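Local coordinates for 5-Carboxyvanillate Decarboxylase (Novosphingobium aromaticivorans, PDB 4QRN), which probably catalyses the metal-dependent, non-oxidative decarboxylation of 5-carboxyvanillate, and here holds manganese and a nitro analogue of that substrate, at residues I49-V52 with Y53-M56; S68-G71 with F72-S76; A81-I84 with L85-L89. All blocks are in the same frame, centred on the assembly; numbering follows the deposited sequence. Where two conformers were deposited one is given.

Overall arrangement
Each contact joins successive turns of one helix, on the consecutive helices 47-59, 64-75 and 79-89. Contact 1 is the most buried, packed mainly by hydrocarbon and a tyrosine ring. Contacts 2 and 3 are partly buried: contact 2 is mostly aromatic and also meets the second subunit, while contact 3 has an apolar inner flank and a polar outer one. Only contact 2 touches the bound ligand, and it stands between the others: Trp-70 lies 3.4 Å by its CG from CD2 of Tyr-53 in contact 1, and its CH2 is 3.8 Å from CD1 of Leu-88 in contact 3. Charged groups reach helix 122-142 from contact 1 and helix 93-101 from contact 3.

Contact 1. Residues I49-V52 with Y53-M56; sequences IIDV and YLRM
Ile-49 and Tyr-53 run side by side in the same direction, one turn apart on a helix, and the methyl CG2 of Ile-49 rests 3.6 Å from the ring carbon CZ of Tyr-53. That methyl stands anti to the backbone N of Ile-49 (chi1 -72° places CG1 beside the N instead), which aims it forward along the helix at the phenol end. The carbonyl O of Ile-49 lies over one face of the same ring, offset toward its rim, while also accepting the N-H of Tyr-53 at 3.1 Å. Ile-50 approaches on a slant, its CD1 3.7 Å from CE2 of Tyr-53. The ring is thus steadied by two isoleucines, and its hydroxyl is fixed by a hydrogen bond to the O of Gly-115.

Further along, Val-52 lies alongside Arg-55, with CG1 over one face of the guanidinium and 3.7 Å from NH2. A bend at chi3 (80°) turns the arginine back over the valine, while NH1 makes a salt bridge to Glu-124. The same CG1 meets SD of Met-56 at 4.0 Å.

These turns belong to helix 47-59, which follows strand 38-44. Ile-50, Tyr-53 and Leu-54 pack on helix 64-75, whereas Ile-49 and Val-52 press against helix 122-142.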
# COMPACT_ATOMS: atom_id res chain seq x y z
N ILE A 49 6.12 12.29 27.91
CA ILE A 49 6.51 11.31 26.90
C ILE A 49 7.17 12.01 25.71
O ILE A 49 8.17 11.54 25.20
CB ILE A 49 5.33 10.40 26.51
CG1 ILE A 49 5.04 9.44 27.67
CG2 ILE A 49 5.67 9.59 25.23
CD1 ILE A 49 3.77 8.63 27.51
N ILE A 50 6.63 13.15 25.26
CA ILE A 50 7.30 13.90 24.20
C ILE A 50 8.72 14.28 24.64
O ILE A 50 9.66 14.23 23.84
CB ILE A 50 6.49 15.14 23.73
CG1 ILE A 50 5.05 14.76 23.31
CG2 ILE A 50 7.20 15.85 22.57
CD1 ILE A 50 4.96 13.64 22.28
N ASP A 51 8.89 14.65 25.91
CA ASP A 51 10.23 14.98 26.40
C ASP A 51 11.17 13.76 26.33
O ASP A 51 12.36 13.93 26.07
CB ASP A 51 10.16 15.48 27.84
CG ASP A 51 9.60 16.87 27.95
OD1 ASP A 51 9.47 17.57 26.93
OD2 ASP A 51 9.29 17.27 29.10
N VAL A 52 10.65 12.55 26.55
CA VAL A 52 11.49 11.36 26.36
C VAL A 52 11.89 11.22 24.89
O VAL A 52 13.06 10.91 24.61
CB VAL A 52 10.80 10.06 26.83
CG1 VAL A 52 11.64 8.84 26.45
CG2 VAL A 52 10.56 10.12 28.34
N TYR A 53 10.97 11.47 23.96
CA TYR A 53 11.37 11.41 22.56
C TYR A 53 12.50 12.40 22.28
O TYR A 53 13.47 12.08 21.58
CB TYR A 53 10.20 11.75 21.65
CG TYR A 53 8.98 10.84 21.74
CD1 TYR A 53 9.04 9.55 22.31
CD2 TYR A 53 7.77 11.28 21.25
CE1 TYR A 53 7.92 8.74 22.36
CE2 TYR A 53 6.64 10.48 21.29
CZ TYR A 53 6.72 9.23 21.84
OH TYR A 53 5.58 8.46 21.86
N LEU A 54 12.38 13.62 22.80
CA LEU A 54 13.44 14.61 22.58
C LEU A 54 14.77 14.15 23.19
O LEU A 54 15.83 14.34 22.60
CB LEU A 54 13.02 15.97 23.15
CG LEU A 54 11.93 16.69 22.33
CD1 LEU A 54 11.39 17.90 23.10
CD2 LEU A 54 12.42 17.11 20.95
N ARG A 55 14.71 13.53 24.36
CA ARG A 55 15.91 13.00 25.00
C ARG A 55 16.56 11.93 24.12
O ARG A 55 17.79 11.91 23.96
CB ARG A 55 15.54 12.42 26.37
CG ARG A 55 16.73 11.96 27.19
CD ARG A 55 16.24 11.19 28.41
NE ARG A 55 15.88 9.82 28.07
CZ ARG A 55 14.93 9.12 28.67
NH1 ARG A 55 14.15 9.66 29.59
NH2 ARG A 55 14.72 7.86 28.32
N MET A 56 15.75 11.04 23.55
CA MET A 56 16.26 9.97 22.70
C MET A 56 16.84 10.51 21.41
O MET A 56 17.84 10.00 20.90
CB MET A 56 15.12 8.98 22.38
CG MET A 56 14.67 8.21 23.61
SD MET A 56 13.28 7.09 23.30
CE MET A 56 13.96 5.96 22.10

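Contact 2. Residues S68-G71 with F72-S76; sequences SLWG and FYAQS. With 1DF (4-hydroxy-3-methoxy-5-nitrobenzoic acid), chain F.
Tyr-73 carries its ring beside its own backbone N (chi1 -73°), and Leu-69 sends its CG anti to the N (chi1 -179°); together these torsions bring the leucine methyl CD1 to the edge of the phenol, in the ring plane, 3.6 Å from CE2. Trp-70 comes from another direction: its CZ3 is 3.5 Å from CB of Tyr-73, and the tyrosine points its edge at the face of the indole six-membered ring in an edge-to-face pair, centroids 5.8 Å apart and planes at 58°. The indole N-H is spent on the O of Ser-113, which helps set the plane against which the tyrosine leans.

Held in this way, the Tyr-73 hydroxyl donates a short hydrogen bond of 2.5 Å to the carboxylate oxygen O2 of the bound 4-hydroxy-3-methoxy-5-nitrobenzoic acid. Leu-69 reaches two substituents of the ligand, its CD1 3.9 Å from the carboxylate O2 and its CD2 4.0 Å from the methoxy carbon CV. The backbone ties the turn with Tyr-73 N to Leu-69 O at 3.0 Å; towards the helix end the bond from Gln-75 N to Gly-71 O is weak, and Ser-76 leaves helical geometry.

Arg-80 bonds both the Tyr-73 hydroxyl and the ligand, and Arg-274 of the second subunit also hydrogen-bonds the ligand, so the pocket draws on both chains. This is one wall of the substrate-analogue pocket of an amidohydrolase-family enzyme, with the manganese ion about 10 Å from the Leu-69 side chain.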
# COMPACT_ATOMS: atom_id res chain seq x y z
N SER A 68 12.48 11.53 12.54
CA SER A 68 11.69 12.16 11.49
C SER A 68 10.36 12.70 12.01
O SER A 68 10.02 13.85 11.78
CB SER A 68 11.45 11.15 10.39
OG SER A 68 10.65 11.72 9.38
N LEU A 69 9.60 11.86 12.70
CA LEU A 69 8.24 12.21 13.09
C LEU A 69 8.22 13.19 14.26
O LEU A 69 7.55 14.23 14.18
CB LEU A 69 7.51 10.91 13.49
CG LEU A 69 6.05 11.04 13.91
CD1 LEU A 69 5.20 11.52 12.75
CD2 LEU A 69 5.55 9.70 14.43
N TRP A 70 8.94 12.86 15.33
CA TRP A 70 8.88 13.66 16.54
C TRP A 70 9.91 14.79 16.54
O TRP A 70 9.67 15.80 17.16
CB TRP A 70 8.91 12.77 17.81
CG TRP A 70 7.52 12.20 17.95
CD1 TRP A 70 7.09 10.93 17.65
CD2 TRP A 70 6.36 12.95 18.25
NE1 TRP A 70 5.72 10.84 17.78
CE2 TRP A 70 5.25 12.08 18.14
CE3 TRP A 70 6.14 14.29 18.60
CZ2 TRP A 70 3.96 12.50 18.34
CZ3 TRP A 70 4.83 14.69 18.82
CH2 TRP A 70 3.77 13.79 18.70
N GLY A 71 11.01 14.65 15.79
CA GLY A 71 11.83 15.83 15.53
C GLY A 71 10.98 16.90 14.86
O GLY A 71 11.06 18.10 15.16
N PHE A 72 10.11 16.47 13.95
CA PHE A 72 9.20 17.41 13.27
C PHE A 72 8.15 17.99 14.23
O PHE A 72 8.10 19.20 14.44
CB PHE A 72 8.53 16.76 12.05
CG PHE A 72 7.55 17.66 11.33
CD1 PHE A 72 8.02 18.73 10.57
CD2 PHE A 72 6.18 17.46 11.42
CE1 PHE A 72 7.13 19.57 9.90
CE2 PHE A 72 5.29 18.30 10.77
CZ PHE A 72 5.77 19.36 10.01
N TYR A 73 7.32 17.15 14.84
CA TYR A 73 6.23 17.74 15.61
C TYR A 73 6.71 18.48 16.84
O TYR A 73 6.10 19.48 17.22
CB TYR A 73 5.13 16.70 15.98
CG TYR A 73 4.33 16.35 14.76
CD1 TYR A 73 3.54 17.32 14.13
CD2 TYR A 73 4.38 15.08 14.21
CE1 TYR A 73 2.86 17.02 12.96
CE2 TYR A 73 3.69 14.78 13.05
CZ TYR A 73 2.94 15.75 12.43
OH TYR A 73 2.28 15.47 11.26
N ALA A 74 7.77 18.01 17.47
CA ALA A 74 8.19 18.65 18.71
C ALA A 74 9.03 19.91 18.48
O ALA A 74 9.15 20.72 19.39
CB ALA A 74 8.95 17.66 19.58
N GLN A 75 9.59 20.09 17.28
CA GLN A 75 10.51 21.21 17.03
C GLN A 75 10.23 22.06 15.78
O GLN A 75 10.78 23.14 15.63
CB GLN A 75 11.94 20.70 16.95
CG GLN A 75 12.34 19.86 18.15
CD GLN A 75 13.75 19.33 18.05
OE1 GLN A 75 14.56 19.53 18.96
NE2 GLN A 75 14.06 18.66 16.95
N SER A 76 9.39 21.60 14.85
CA SER A 76 9.14 22.40 13.66
C SER A 76 8.45 23.71 14.02
O SER A 76 7.52 23.70 14.82
CB SER A 76 8.23 21.64 12.69
OG SER A 76 7.74 22.51 11.66
C1 1DF F . 0.08 11.82 11.64
CO1 1DF F . -1.05 11.21 11.18
CO2 1DF F . 0.62 11.43 12.88
CM1 1DF F . -1.67 10.26 12.07
CM2 1DF F . -0.08 10.62 13.75
OM 1DF F . 0.37 10.25 14.98
CZ 1DF F . -1.32 10.11 13.41
CC 1DF F . 0.80 12.84 10.83
CV 1DF F . 1.75 10.52 15.28
O1 1DF F . 0.11 13.56 10.01
O2 1DF F . 2.02 12.97 10.99
O3 1DF F . -2.09 9.49 14.26
N 1DF F . -2.56 9.27 11.38
O11 1DF F . -3.04 8.33 11.96
O22 1DF F . -2.67 9.35 10.13

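Contact 3. Residues A81-I84 with L85-L89; sequences ATQI and LERLL
Helix 79-89 contributes two successive turns here, and Ile-84 and Leu-88, one turn apart, form its inward-facing ridge. The two side chains lie side by side and point the same way, with CG2 of Ile-84 3.8 Å from CD1 of Leu-88. With CG1 of Ile-84 turned to its backbone N (chi1 -78°), the branch methyl CG2 is left pointing at the following turn. CG of Leu-88 also sits 3.3 Å from the O of Ile-84, the carbonyl that accepts Leu-88 N at 2.8 Å in a nearly straight bond.

In this amidohydrolase-family protein the ridge backs the ligand pocket: Ile-84 packs on Tyr-73 and Tyr-339, both pocket residues, and Leu-88 on Tyr-339 and Trp-70, its side chain about 8 Å from the manganese ion. Were Leu-88 cut back to an alanine, CG2 of Ile-84 would probably lose its hydrocarbon neighbour and a gap would open beside the indole of Trp-70.

The outer flank is polar. Gln-83, bent at chi2 (-60°), crosses Glu-86 with its NE2 3.7 Å from OE1 of Glu-86, the amide and carboxylate planes 70° apart. OE1 of Gln-83 lies over the centre of one face of the Arg-87 guanidinium, 4.2 Å from CZ of Arg-87. Stronger partners lie beyond: Arg-94 bonds Gln-83 OE1 and forms a salt bridge with Glu-86, and Arg-87 NE pairs with Asp-98 on helix 93-101.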
# COMPACT_ATOMS: atom_id res chain seq x y z
N ALA A 81 2.60 22.03 12.51
CA ALA A 81 3.17 21.26 13.62
C ALA A 81 2.88 21.91 14.95
O ALA A 81 2.56 21.24 15.94
CB ALA A 81 4.65 21.11 13.46
N THR A 82 3.04 23.22 15.03
CA THR A 82 2.89 23.87 16.32
C THR A 82 1.45 23.77 16.81
O THR A 82 1.23 23.58 18.01
CB THR A 82 3.38 25.35 16.30
OG1 THR A 82 2.68 26.06 15.29
CG2 THR A 82 4.88 25.44 16.04
N GLN A 83 0.48 23.91 15.93
CA GLN A 83 -0.91 23.76 16.34
C GLN A 83 -1.25 22.33 16.74
O GLN A 83 -2.01 22.10 17.68
CB GLN A 83 -1.82 24.21 15.21
CG GLN A 83 -1.93 25.70 15.04
CD GLN A 83 -2.47 26.38 16.29
OE1 GLN A 83 -3.59 26.10 16.73
NE2 GLN A 83 -1.68 27.28 16.87
N ILE A 84 -0.70 21.35 16.02
CA ILE A 84 -0.89 19.97 16.40
C ILE A 84 -0.36 19.69 17.80
O ILE A 84 -1.03 19.03 18.61
CB ILE A 84 -0.26 19.04 15.34
CG1 ILE A 84 -1.22 18.97 14.13
CG2 ILE A 84 0.10 17.65 15.91
CD1 ILE A 84 -0.62 18.33 12.88
N LEU A 85 0.84 20.17 18.10
CA LEU A 85 1.42 19.85 19.40
C LEU A 85 0.55 20.45 20.51
O LEU A 85 0.30 19.79 21.52
CB LEU A 85 2.86 20.36 19.45
CG LEU A 85 3.65 20.05 20.71
CD1 LEU A 85 3.77 18.55 20.90
CD2 LEU A 85 5.02 20.74 20.64
N GLU A 86 0.11 21.69 20.33
CA GLU A 86 -0.77 22.29 21.31
C GLU A 86 -2.05 21.48 21.53
O GLU A 86 -2.48 21.22 22.65
CB GLU A 86 -1.14 23.71 20.87
CG GLU A 86 -0.02 24.70 21.00
CD GLU A 86 -0.43 26.11 20.58
OE1 GLU A 86 -1.65 26.39 20.47
OE2 GLU A 86 0.48 26.95 20.39
N ARG A 87 -2.68 21.09 20.43
CA ARG A 87 -3.93 20.35 20.53
C ARG A 87 -3.70 18.96 21.14
O ARG A 87 -4.54 18.51 21.94
CB ARG A 87 -4.62 20.25 19.17
CG ARG A 87 -5.27 21.56 18.76
CD ARG A 87 -5.82 21.49 17.37
NE ARG A 87 -6.64 22.66 17.10
CZ ARG A 87 -6.67 23.32 15.96
NH1 ARG A 87 -5.92 22.94 14.93
NH2 ARG A 87 -7.47 24.38 15.86
N LEU A 88 -2.63 18.28 20.76
CA LEU A 88 -2.37 16.96 21.34
C LEU A 88 -2.33 17.00 22.85
O LEU A 88 -2.81 16.08 23.52
CB LEU A 88 -1.01 16.44 20.86
CG LEU A 88 -0.95 15.87 19.45
CD1 LEU A 88 0.52 15.64 19.06
CD2 LEU A 88 -1.73 14.55 19.35
N LEU A 89 -1.73 18.06 23.39
CA LEU A 89 -1.46 18.11 24.83
C LEU A 89 -2.70 18.45 25.66
O LEU A 89 -2.68 18.27 26.88
CB LEU A 89 -0.31 19.09 25.10
CG LEU A 89 1.05 18.56 24.61
CD1 LEU A 89 2.07 19.70 24.55
CD2 LEU A 89 1.58 17.41 25.46